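Local coordinates for CENP-V/GFA domain-containing protein (Rhodobacter sphaeroides 2.4.1, PDB 3FAC) that is of unknown function but belongs to the zinc-binding Gfa family and may act as a carbon-sulfur lyase, at residues Ile12-Leu17 / Tyr88-Ala93; Leu46-Gly51 / Tyr76-Arg81; Leu55-Phe60 / Thr64-Phe69. All blocks are in the same frame, centred on the assembly; numbering follows the deposited sequence.

Contact 1: residues Ile12-Leu17 / Tyr88-Ala93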
loop_
_atom_site.group_PDB
_atom_site.type_symbol
_atom_site.label_atom_id
_atom_site.label_comp_id
_atom_site.label_asym_id
_atom_site.label_seq_id
_atom_site.Cartn_x
_atom_site.Cartn_y
_atom_site.Cartn_z
ATOM N N ILE A 12 7.269 -3.190 -6.857
ATOM C CA ILE A 12 7.999 -2.485 -5.821
ATOM C C ILE A 12 8.932 -3.446 -5.093
ATOM O O ILE A 12 8.861 -4.664 -5.275
ATOM C CB ILE A 12 7.042 -1.836 -4.798
ATOM C CG1 ILE A 12 6.159 -2.903 -4.151
ATOM C CG2 ILE A 12 6.182 -0.787 -5.483
ATOM C CD1 ILE A 12 5.308 -2.379 -3.011
ATOM N N GLU A 13 9.817 -2.878 -4.282
ATOM C CA GLU A 13 10.779 -3.638 -3.492
ATOM C C GLU A 13 10.690 -2.987 -2.118
ATOM O O GLU A 13 11.243 -1.908 -1.906
ATOM C CB GLU A 13 12.181 -3.462 -4.079
ATOM C CG GLU A 13 13.094 -4.669 -3.944
ATOM C CD GLU A 13 13.629 -4.863 -2.543
ATOM O OE1 GLU A 13 12.817 -4.991 -1.601
ATOM O OE2 GLU A 13 14.871 -4.893 -2.386
ATOM N N VAL A 14 9.990 -3.627 -1.186
ATOM C CA VAL A 14 9.821 -3.035 0.140
ATOM C C VAL A 14 10.148 -3.918 1.341
ATOM O O VAL A 14 9.951 -5.132 1.317
ATOM C CB VAL A 14 8.374 -2.498 0.307
ATOM C CG1 VAL A 14 7.378 -3.632 0.178
ATOM C CG2 VAL A 14 8.221 -1.805 1.644
ATOM N N GLU A 15 10.656 -3.282 2.391
ATOM C CA GLU A 15 10.997 -3.957 3.637
ATOM C C GLU A 15 10.011 -3.452 4.682
ATOM O O GLU A 15 9.969 -2.254 4.968
ATOM C CB GLU A 15 12.420 -3.604 4.073
ATOM C CG GLU A 15 13.512 -4.030 3.103
ATOM C CD GLU A 15 13.561 -5.532 2.896
ATOM O OE1 GLU A 15 13.583 -6.267 3.907
ATOM O OE2 GLU A 15 13.584 -5.978 1.725
ATOM N N LEU A 16 9.218 -4.358 5.243
ATOM C CA LEU A 16 8.229 -3.979 6.245
ATOM C C LEU A 16 8.867 -3.613 7.571
ATOM O O LEU A 16 9.763 -4.301 8.051
ATOM C CB LEU A 16 7.233 -5.118 6.467
ATOM C CG LEU A 16 6.482 -5.614 5.232
ATOM C CD1 LEU A 16 5.557 -6.749 5.640
ATOM C CD2 LEU A 16 5.699 -4.469 4.602
ATOM N N LEU A 17 8.389 -2.527 8.166
ATOM C CA LEU A 17 8.905 -2.067 9.445
ATOM C C LEU A 17 8.770 -3.130 10.525
ATOM O O LEU A 17 9.763 -3.556 11.111
ATOM C CB LEU A 17 8.167 -0.806 9.893
ATOM C CG LEU A 17 8.514 -0.307 11.299
ATOM C CD1 LEU A 17 9.992 0.057 11.371
ATOM C CD2 LEU A 17 7.649 0.894 11.640
ATOM N N TYR A 88 5.154 4.517 4.724
ATOM C CA TYR A 88 4.388 4.133 3.556
ATOM C C TYR A 88 3.384 3.092 4.021
ATOM O O TYR A 88 3.653 2.340 4.954
ATOM C CB TYR A 88 5.285 3.490 2.495
ATOM C CG TYR A 88 6.051 4.432 1.596
ATOM C CD1 TYR A 88 5.390 5.349 0.780
ATOM C CD2 TYR A 88 7.437 4.352 1.503
ATOM C CE1 TYR A 88 6.096 6.158 -0.116
ATOM C CE2 TYR A 88 8.151 5.152 0.614
ATOM C CZ TYR A 88 7.476 6.050 -0.192
ATOM O OH TYR A 88 8.186 6.822 -1.084
ATOM N N GLY A 89 2.227 3.063 3.376
ATOM C CA GLY A 89 1.219 2.077 3.702
ATOM C C GLY A 89 1.209 1.175 2.488
ATOM O O GLY A 89 0.937 1.638 1.383
ATOM N N VAL A 90 1.519 -0.104 2.675
ATOM C CA VAL A 90 1.566 -1.036 1.555
ATOM C C VAL A 90 0.413 -2.029 1.533
ATOM O O VAL A 90 -0.030 -2.512 2.577
ATOM C CB VAL A 90 2.888 -1.837 1.556
ATOM C CG1 VAL A 90 2.947 -2.759 0.343
ATOM C CG2 VAL A 90 4.067 -0.893 1.549
ATOM N N ASN A 91 -0.062 -2.330 0.330
ATOM C CA ASN A 91 -1.145 -3.285 0.132
ATOM C C ASN A 91 -0.549 -4.690 0.331
ATOM O O ASN A 91 0.195 -5.180 -0.524
ATOM C CB ASN A 91 -1.688 -3.147 -1.294
ATOM C CG ASN A 91 -3.016 -3.856 -1.495
ATOM O OD1 ASN A 91 -3.261 -4.925 -0.940
ATOM N ND2 ASN A 91 -3.877 -3.264 -2.313
ATOM N N VAL A 92 -0.870 -5.329 1.454
ATOM C CA VAL A 92 -0.348 -6.666 1.750
ATOM C C VAL A 92 -0.650 -7.689 0.649
ATOM O O VAL A 92 0.139 -8.600 0.405
ATOM C CB VAL A 92 -0.917 -7.225 3.095
ATOM C CG1 VAL A 92 -0.671 -6.234 4.228
ATOM C CG2 VAL A 92 -2.402 -7.526 2.958
ATOM N N ALA A 93 -1.788 -7.530 -0.016
ATOM C CA ALA A 93 -2.187 -8.455 -1.065
ATOM C C ALA A 93 -1.303 -8.425 -2.307
ATOM O O ALA A 93 -1.341 -9.350 -3.115
ATOM C CB ALA A 93 -3.632 -8.204 -1.450
#
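Val90 points its isopropyl group at Ile12 and Val14 across the interior of a beta-tent fold, the architecture to which the Gfa family belongs. The strands belong to different sheets: Ile12 and Val14 lie on strand 11-14, the middle strand of a three-stranded antiparallel sheet, and Val90 on strand 87-91 of a five-stranded one. No hydrogen bond joins the two segments, and the closest pair of alpha carbons, Val14 CA and Val90 CA, is 8.6 Å apart, so side chains alone bridge the gap.

The two methyl branches of Val90 divide the work. CG1, anti to the backbone N (chi1 -177°), meets Ile12 tip to tip, with Ile12 CD1 4.1 Å from Val90 CG1. CG2, the branch beside the backbone N, turns to Val14, where Val14 CG2 and Val90 CG2 come within 4.3 Å. Ile12 reaches across because its CG1 lies between the backbone N and the carbonyl carbon and its chain then runs extended to CD1 (chi2 173°). Ile12 and Val14, two residues apart on one strand, both direct their side chains at the other sheet. These spacings make this a light van der Waals contact between buried groups.

Leu46 of the neighbouring strand 46-50 touches both Val14 and Val90 and widens the apolar layer; Ile94 adds to it beside Ile12. Just beyond Val90 the chain turns: Asn91 OD1 accepts from the backbone two residues on, an Asx turn, while Asn91 ND2 donates to Tyr76 O on the adjacent strand. In that turn Ala93 N lies 3.1 Å from Asn91 OD1, with a bent N-H...O angle of 136°.

Contact 2: residues Leu46-Gly51 / Tyr76-Arg81; sequences LRVVRG and YTHHQR
Leu46 and His78 are brought together by two different first torsions. In Leu46, CG stands anti to the backbone N (chi1 -171°), carrying both methyls out toward the histidine; in His78, CG sits between its own backbone N and carbonyl carbon (chi1 65°), which presents the imidazole to the leucine. The two side chains cross obliquely. Leu46 CD1 makes the nearest approach, 3.7 Å from His78 CD2, and also lies 4.0 Å from His78 CB, near the root of the ring. The other methyl, CD2, stands over one face of the imidazole, 4.1 Å from His78 NE2. Val48, next but one along the strand, adds a looser, oblique touch at the CE1 end of the ring, Val48 CG2 being 4.4 Å from His78 CE1.

These side chains meet across the two sheets of the beta-tent fold: Leu46 and Val48 lie on strand 46-50, an outermost strand of the three-stranded sheet, and His78 on strand 76-80, the middle strand of the five-stranded one. No hydrogen bond crosses between the segments. The imidazole also has aromatic company within its own sheet, stacking with Trp68 and meeting Tyr88 edge-to-face.

A neighbour on the same strand limits rotation of the imidazole. Thr77 OG1 and His78 ND1 are hydrogen-bonded at 2.9 Å, and Thr77 CB lies at the ring edge, in its plane. One residue on, His79 starts its side chain away from strand 46-50, and His79 ND1 forms a 2.7 Å hydrogen bond with Tyr76 OH. On the other strand, Val49 and Arg50 both face Glu11 in a classic beta bulge, and Arg50 NH1 forms a salt bridge with the carboxylate of that glutamate.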
loop_
_atom_site.group_PDB
_atom_site.type_symbol
_atom_site.label_atom_id
_atom_site.label_comp_id
_atom_site.label_asym_id
_atom_site.label_seq_id
_atom_site.Cartn_x
_atom_site.Cartn_y
_atom_site.Cartn_z
ATOM N N LEU A 46 11.298 1.459 0.838
ATOM C CA LEU A 46 10.459 1.183 -0.324
ATOM C C LEU A 46 11.063 1.741 -1.612
ATOM O O LEU A 46 11.436 2.911 -1.688
ATOM C CB LEU A 46 9.047 1.746 -0.102
ATOM C CG LEU A 46 7.938 1.398 -1.106
ATOM C CD1 LEU A 46 6.584 1.571 -0.439
ATOM C CD2 LEU A 46 8.044 2.271 -2.349
ATOM N N ARG A 47 11.143 0.890 -2.628
ATOM C CA ARG A 47 11.713 1.267 -3.910
ATOM C C ARG A 47 10.853 0.760 -5.073
ATOM O O ARG A 47 10.559 -0.430 -5.164
ATOM C CB ARG A 47 13.131 0.696 -4.018
ATOM C CG ARG A 47 13.932 1.229 -5.192
ATOM C CD ARG A 47 15.361 0.681 -5.230
ATOM N NE ARG A 47 15.461 -0.639 -5.854
ATOM C CZ ARG A 47 15.401 -1.797 -5.200
ATOM N NH1 ARG A 47 15.238 -1.817 -3.883
ATOM N NH2 ARG A 47 15.518 -2.940 -5.868
ATOM N N VAL A 48 10.446 1.671 -5.951
ATOM C CA VAL A 48 9.637 1.318 -7.115
ATOM C C VAL A 48 10.545 0.709 -8.183
ATOM O O VAL A 48 11.329 1.408 -8.822
ATOM C CB VAL A 48 8.926 2.564 -7.688
ATOM C CG1 VAL A 48 8.202 2.212 -8.982
ATOM C CG2 VAL A 48 7.942 3.106 -6.665
ATOM N N VAL A 49 10.430 -0.602 -8.368
ATOM C CA VAL A 49 11.251 -1.332 -9.329
ATOM C C VAL A 49 10.909 -1.017 -10.785
ATOM O O VAL A 49 11.798 -0.719 -11.587
ATOM C CB VAL A 49 11.130 -2.852 -9.092
ATOM C CG1 VAL A 49 12.042 -3.606 -10.041
ATOM C CG2 VAL A 49 11.493 -3.172 -7.651
ATOM N N ARG A 50 9.627 -1.092 -11.126
ATOM C CA ARG A 50 9.185 -0.800 -12.482
ATOM C C ARG A 50 7.727 -0.350 -12.496
ATOM O O ARG A 50 6.961 -0.655 -11.580
ATOM C CB ARG A 50 9.342 -2.033 -13.380
ATOM C CG ARG A 50 8.369 -3.161 -13.073
ATOM C CD ARG A 50 8.136 -4.055 -14.292
ATOM N NE ARG A 50 7.149 -5.095 -14.012
ATOM C CZ ARG A 50 7.353 -6.107 -13.176
ATOM N NH1 ARG A 50 8.512 -6.221 -12.548
ATOM N NH2 ARG A 50 6.394 -6.993 -12.955
ATOM N N GLY A 51 7.353 0.377 -13.543
ATOM C CA GLY A 51 5.987 0.842 -13.673
ATOM C C GLY A 51 5.721 2.199 -13.060
ATOM O O GLY A 51 4.568 2.589 -12.897
ATOM N N TYR A 76 -4.368 -0.754 -5.849
ATOM C CA TYR A 76 -3.661 0.119 -4.919
ATOM C C TYR A 76 -2.367 -0.554 -4.447
ATOM O O TYR A 76 -2.405 -1.608 -3.814
ATOM C CB TYR A 76 -4.578 0.416 -3.725
ATOM C CG TYR A 76 -3.885 0.592 -2.392
ATOM C CD1 TYR A 76 -3.015 1.662 -2.163
ATOM C CD2 TYR A 76 -4.143 -0.287 -1.339
ATOM C CE1 TYR A 76 -2.425 1.855 -0.912
ATOM C CE2 TYR A 76 -3.561 -0.105 -0.086
ATOM C CZ TYR A 76 -2.706 0.968 0.123
ATOM O OH TYR A 76 -2.155 1.165 1.373
ATOM N N THR A 77 -1.229 0.059 -4.756
ATOM C CA THR A 77 0.067 -0.489 -4.363
ATOM C C THR A 77 0.510 -0.017 -2.980
ATOM O O THR A 77 0.640 -0.817 -2.050
ATOM C CB THR A 77 1.179 -0.104 -5.376
ATOM O OG1 THR A 77 1.197 1.318 -5.549
ATOM C CG2 THR A 77 0.942 -0.767 -6.725
ATOM N N HIS A 78 0.744 1.285 -2.852
ATOM C CA HIS A 78 1.199 1.867 -1.593
ATOM C C HIS A 78 0.809 3.339 -1.496
ATOM O O HIS A 78 0.311 3.922 -2.458
ATOM C CB HIS A 78 2.721 1.757 -1.493
ATOM C CG HIS A 78 3.448 2.565 -2.525
ATOM N ND1 HIS A 78 3.347 2.312 -3.876
ATOM C CD2 HIS A 78 4.259 3.642 -2.405
ATOM C CE1 HIS A 78 4.065 3.197 -4.543
ATOM N NE2 HIS A 78 4.629 4.016 -3.674
ATOM N N HIS A 79 1.050 3.934 -0.331
ATOM C CA HIS A 79 0.746 5.343 -0.112
ATOM C C HIS A 79 1.592 5.920 1.014
ATOM O O HIS A 79 2.065 5.194 1.885
ATOM C CB HIS A 79 -0.733 5.535 0.235
ATOM C CG HIS A 79 -1.110 5.013 1.586
ATOM N ND1 HIS A 79 -1.291 3.672 1.843
ATOM C CD2 HIS A 79 -1.335 5.656 2.758
ATOM C CE1 HIS A 79 -1.615 3.510 3.114
ATOM N NE2 HIS A 79 -1.648 4.699 3.691
ATOM N N GLN A 80 1.782 7.234 0.986
ATOM C CA GLN A 80 2.555 7.909 2.016
ATOM C C GLN A 80 1.588 8.427 3.071
ATOM O O GLN A 80 0.948 9.461 2.881
ATOM C CB GLN A 80 3.346 9.073 1.415
ATOM C CG GLN A 80 4.182 9.839 2.429
ATOM C CD GLN A 80 4.943 10.993 1.805
ATOM O OE1 GLN A 80 5.780 10.795 0.922
ATOM N NE2 GLN A 80 4.653 12.209 2.261
ATOM N N ARG A 81 1.484 7.692 4.175
ATOM C CA ARG A 81 0.599 8.046 5.277
ATOM C C ARG A 81 0.530 9.545 5.541
ATOM O O ARG A 81 1.479 10.290 5.268
ATOM C CB ARG A 81 1.041 7.343 6.561
ATOM C CG ARG A 81 0.931 5.832 6.526
ATOM C CD ARG A 81 1.208 5.241 7.902
ATOM N NE ARG A 81 1.069 3.789 7.919
ATOM C CZ ARG A 81 -0.055 3.137 7.626
ATOM N NH1 ARG A 81 -1.150 3.808 7.288
ATOM N NH2 ARG A 81 -0.083 1.811 7.675
#

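Contact 3: residues Leu55-Phe60 / Thr64-Phe69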
loop_
_atom_site.group_PDB
_atom_site.type_symbol
_atom_site.label_atom_id
_atom_site.label_comp_id
_atom_site.label_asym_id
_atom_site.label_seq_id
_atom_site.Cartn_x
_atom_site.Cartn_y
_atom_site.Cartn_z
ATOM N N LEU A 55 1.737 4.440 -12.707
ATOM C CA LEU A 55 1.059 4.673 -11.439
ATOM C C LEU A 55 0.342 6.013 -11.400
ATOM O O LEU A 55 0.807 6.994 -11.973
ATOM C CB LEU A 55 2.053 4.606 -10.279
ATOM C CG LEU A 55 2.399 3.218 -9.735
ATOM C CD1 LEU A 55 3.446 3.363 -8.635
ATOM C CD2 LEU A 55 1.137 2.536 -9.192
ATOM N N THR A 56 -0.800 6.047 -10.721
ATOM C CA THR A 56 -1.570 7.274 -10.593
ATOM C C THR A 56 -1.502 7.799 -9.168
ATOM O O THR A 56 -1.581 7.038 -8.201
ATOM C CB THR A 56 -3.040 7.065 -10.975
ATOM O OG1 THR A 56 -3.122 6.684 -12.356
ATOM C CG2 THR A 56 -3.827 8.356 -10.763
ATOM N N LEU A 57 -1.352 9.110 -9.047
ATOM C CA LEU A 57 -1.264 9.757 -7.749
ATOM C C LEU A 57 -2.594 10.393 -7.383
ATOM O O LEU A 57 -3.209 11.088 -8.193
ATOM C CB LEU A 57 -0.174 10.829 -7.780
ATOM C CG LEU A 57 -0.114 11.798 -6.603
ATOM C CD1 LEU A 57 0.198 11.042 -5.311
ATOM C CD2 LEU A 57 0.943 12.844 -6.884
ATOM N N TYR A 58 -3.036 10.149 -6.159
ATOM C CA TYR A 58 -4.284 10.718 -5.688
ATOM C C TYR A 58 -4.091 11.399 -4.344
ATOM O O TYR A 58 -3.570 10.802 -3.402
ATOM C CB TYR A 58 -5.353 9.641 -5.552
ATOM C CG TYR A 58 -6.672 10.191 -5.065
ATOM C CD1 TYR A 58 -7.358 11.160 -5.800
ATOM C CD2 TYR A 58 -7.242 9.741 -3.877
ATOM C CE1 TYR A 58 -8.582 11.664 -5.363
ATOM C CE2 TYR A 58 -8.466 10.238 -3.432
ATOM C CZ TYR A 58 -9.128 11.198 -4.180
ATOM O OH TYR A 58 -10.340 11.685 -3.748
ATOM N N GLN A 59 -4.516 12.657 -4.272
ATOM C CA GLN A 59 -4.417 13.454 -3.055
ATOM C C GLN A 59 -5.768 14.089 -2.757
ATOM O O GLN A 59 -6.551 14.346 -3.671
ATOM C CB GLN A 59 -3.377 14.560 -3.229
ATOM C CG GLN A 59 -1.933 14.107 -3.157
ATOM C CD GLN A 59 -0.972 15.232 -3.497
ATOM O OE1 GLN A 59 -0.731 15.524 -4.667
ATOM N NE2 GLN A 59 -0.436 15.882 -2.470
ATOM N N PHE A 60 -6.037 14.348 -1.482
ATOM C CA PHE A 60 -7.294 14.973 -1.091
ATOM C C PHE A 60 -7.225 15.542 0.325
ATOM O O PHE A 60 -6.254 15.316 1.046
ATOM C CB PHE A 60 -8.443 13.963 -1.211
ATOM C CG PHE A 60 -8.416 12.869 -0.176
ATOM C CD1 PHE A 60 -9.010 13.054 1.068
ATOM C CD2 PHE A 60 -7.812 11.651 -0.452
ATOM C CE1 PHE A 60 -9.004 12.039 2.019
ATOM C CE2 PHE A 60 -7.802 10.629 0.493
ATOM C CZ PHE A 60 -8.398 10.824 1.729
ATOM N N THR A 64 -1.956 15.799 2.191
ATOM C CA THR A 64 -0.738 15.384 2.874
ATOM C C THR A 64 -0.400 13.968 2.430
ATOM O O THR A 64 0.687 13.704 1.909
ATOM C CB THR A 64 -0.931 15.378 4.409
ATOM O OG1 THR A 64 -1.368 16.672 4.845
ATOM C CG2 THR A 64 0.376 15.022 5.108
ATOM N N ALA A 65 -1.348 13.061 2.639
ATOM C CA ALA A 65 -1.175 11.668 2.267
ATOM C C ALA A 65 -1.084 11.529 0.753
ATOM O O ALA A 65 -1.777 12.226 0.007
ATOM C CB ALA A 65 -2.338 10.839 2.802
ATOM N N LYS A 66 -0.216 10.632 0.303
ATOM C CA LYS A 66 -0.040 10.390 -1.121
ATOM C C LYS A 66 -0.466 8.956 -1.409
ATOM O O LYS A 66 0.106 8.010 -0.867
ATOM C CB LYS A 66 1.422 10.587 -1.526
ATOM C CG LYS A 66 2.125 11.711 -0.785
ATOM C CD LYS A 66 3.068 12.475 -1.697
ATOM C CE LYS A 66 2.301 13.476 -2.543
ATOM N NZ LYS A 66 1.650 14.501 -1.681
ATOM N N HIS A 67 -1.472 8.799 -2.261
ATOM C CA HIS A 67 -1.983 7.481 -2.601
ATOM C C HIS A 67 -1.663 7.142 -4.054
ATOM O O HIS A 67 -1.927 7.938 -4.948
ATOM C CB HIS A 67 -3.497 7.456 -2.377
ATOM C CG HIS A 67 -3.921 8.031 -1.060
ATOM N ND1 HIS A 67 -3.523 7.501 0.147
ATOM C CD2 HIS A 67 -4.713 9.089 -0.762
ATOM C CE1 HIS A 67 -4.051 8.206 1.133
ATOM N NE2 HIS A 67 -4.779 9.176 0.607
ATOM N N TRP A 68 -1.089 5.967 -4.293
ATOM C CA TRP A 68 -0.764 5.560 -5.656
ATOM C C TRP A 68 -1.519 4.295 -6.031
ATOM O O TRP A 68 -1.779 3.443 -5.182
ATOM C CB TRP A 68 0.732 5.291 -5.816
ATOM C CG TRP A 68 1.612 6.323 -5.206
ATOM C CD1 TRP A 68 2.000 6.399 -3.900
ATOM C CD2 TRP A 68 2.204 7.445 -5.867
ATOM N NE1 TRP A 68 2.797 7.498 -3.705
ATOM C CE2 TRP A 68 2.937 8.160 -4.897
ATOM C CE3 TRP A 68 2.185 7.917 -7.185
ATOM C CZ2 TRP A 68 3.649 9.329 -5.204
ATOM C CZ3 TRP A 68 2.895 9.083 -7.493
ATOM C CH2 TRP A 68 3.615 9.773 -6.504
ATOM N N PHE A 69 -1.876 4.183 -7.306
ATOM C CA PHE A 69 -2.575 3.005 -7.803
ATOM C C PHE A 69 -2.272 2.828 -9.285
ATOM O O PHE A 69 -2.094 3.804 -10.014
ATOM C CB PHE A 69 -4.086 3.124 -7.553
ATOM C CG PHE A 69 -4.788 4.117 -8.439
ATOM C CD1 PHE A 69 -5.130 3.789 -9.749
ATOM C CD2 PHE A 69 -5.132 5.375 -7.954
ATOM C CE1 PHE A 69 -5.806 4.693 -10.562
ATOM C CE2 PHE A 69 -5.809 6.289 -8.761
ATOM C CZ PHE A 69 -6.147 5.946 -10.068
#
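Thr56 and Phe69 pair through both backbone polar groups: Thr56 N donates to Phe69 O at 2.7 Å, and Phe69 N returns a 3.0 Å bond to Thr56 O. Two residues along, Tyr58 N reaches His67 O at 2.8 Å and His67 N reaches Tyr58 O at 3.1 Å. Leu57 and Trp68 form the non-hydrogen-bonded pair between them. Three carbonyls also receive a CA-H...O contact: Thr56 O from Trp68 CA, His67 O from Leu57 CA and Phe69 O from Leu55 CA.

Gln59 and Lys66 lie side by side, but the approach of Gln59 NE2 to Lys66 NZ, two donors, is too close to be trusted and is no hydrogen bond; Gln59 NE2 donates to Arg63 O in the turn. Thr64 OG1 pairs with Thr62 OG1.

One CH-pi contact lies on each face of the hairpin. Thr56 CB sits over the Phe69 ring, 3.6 Å from its centroid, while Leu57 CD1 lies over the six-membered ring of Trp68, 3.8 Å from that centroid. Phe60 and His67 meet rim to rim. Strands 55-58 and 66-69 run at 152° to each other, the twisted antiparallel arrangement of a beta hairpin.

In the fold
Along the chain the contacts enclose one another: contact 3 falls between the two segments of contact 2, which in turn falls between those of contact 1. Contacts 1 and 2 have centres about 8 Å apart and both join the three-stranded sheet, through adjacent strands 11-14 and 46-50, to neighbouring strands 87-91 and 76-80 of the five-stranded sheet. Contact 3 lies wholly within that second sheet, at its outer edge, about 10 Å from contact 2 and 15 Å from contact 1, centre to centre. Strand 66-70 pairs with strand 76-80, a strand that faces the other sheet, so backbone pairing carries the hairpin into the sheet, and side-chain packing joins that sheet to the three-stranded one.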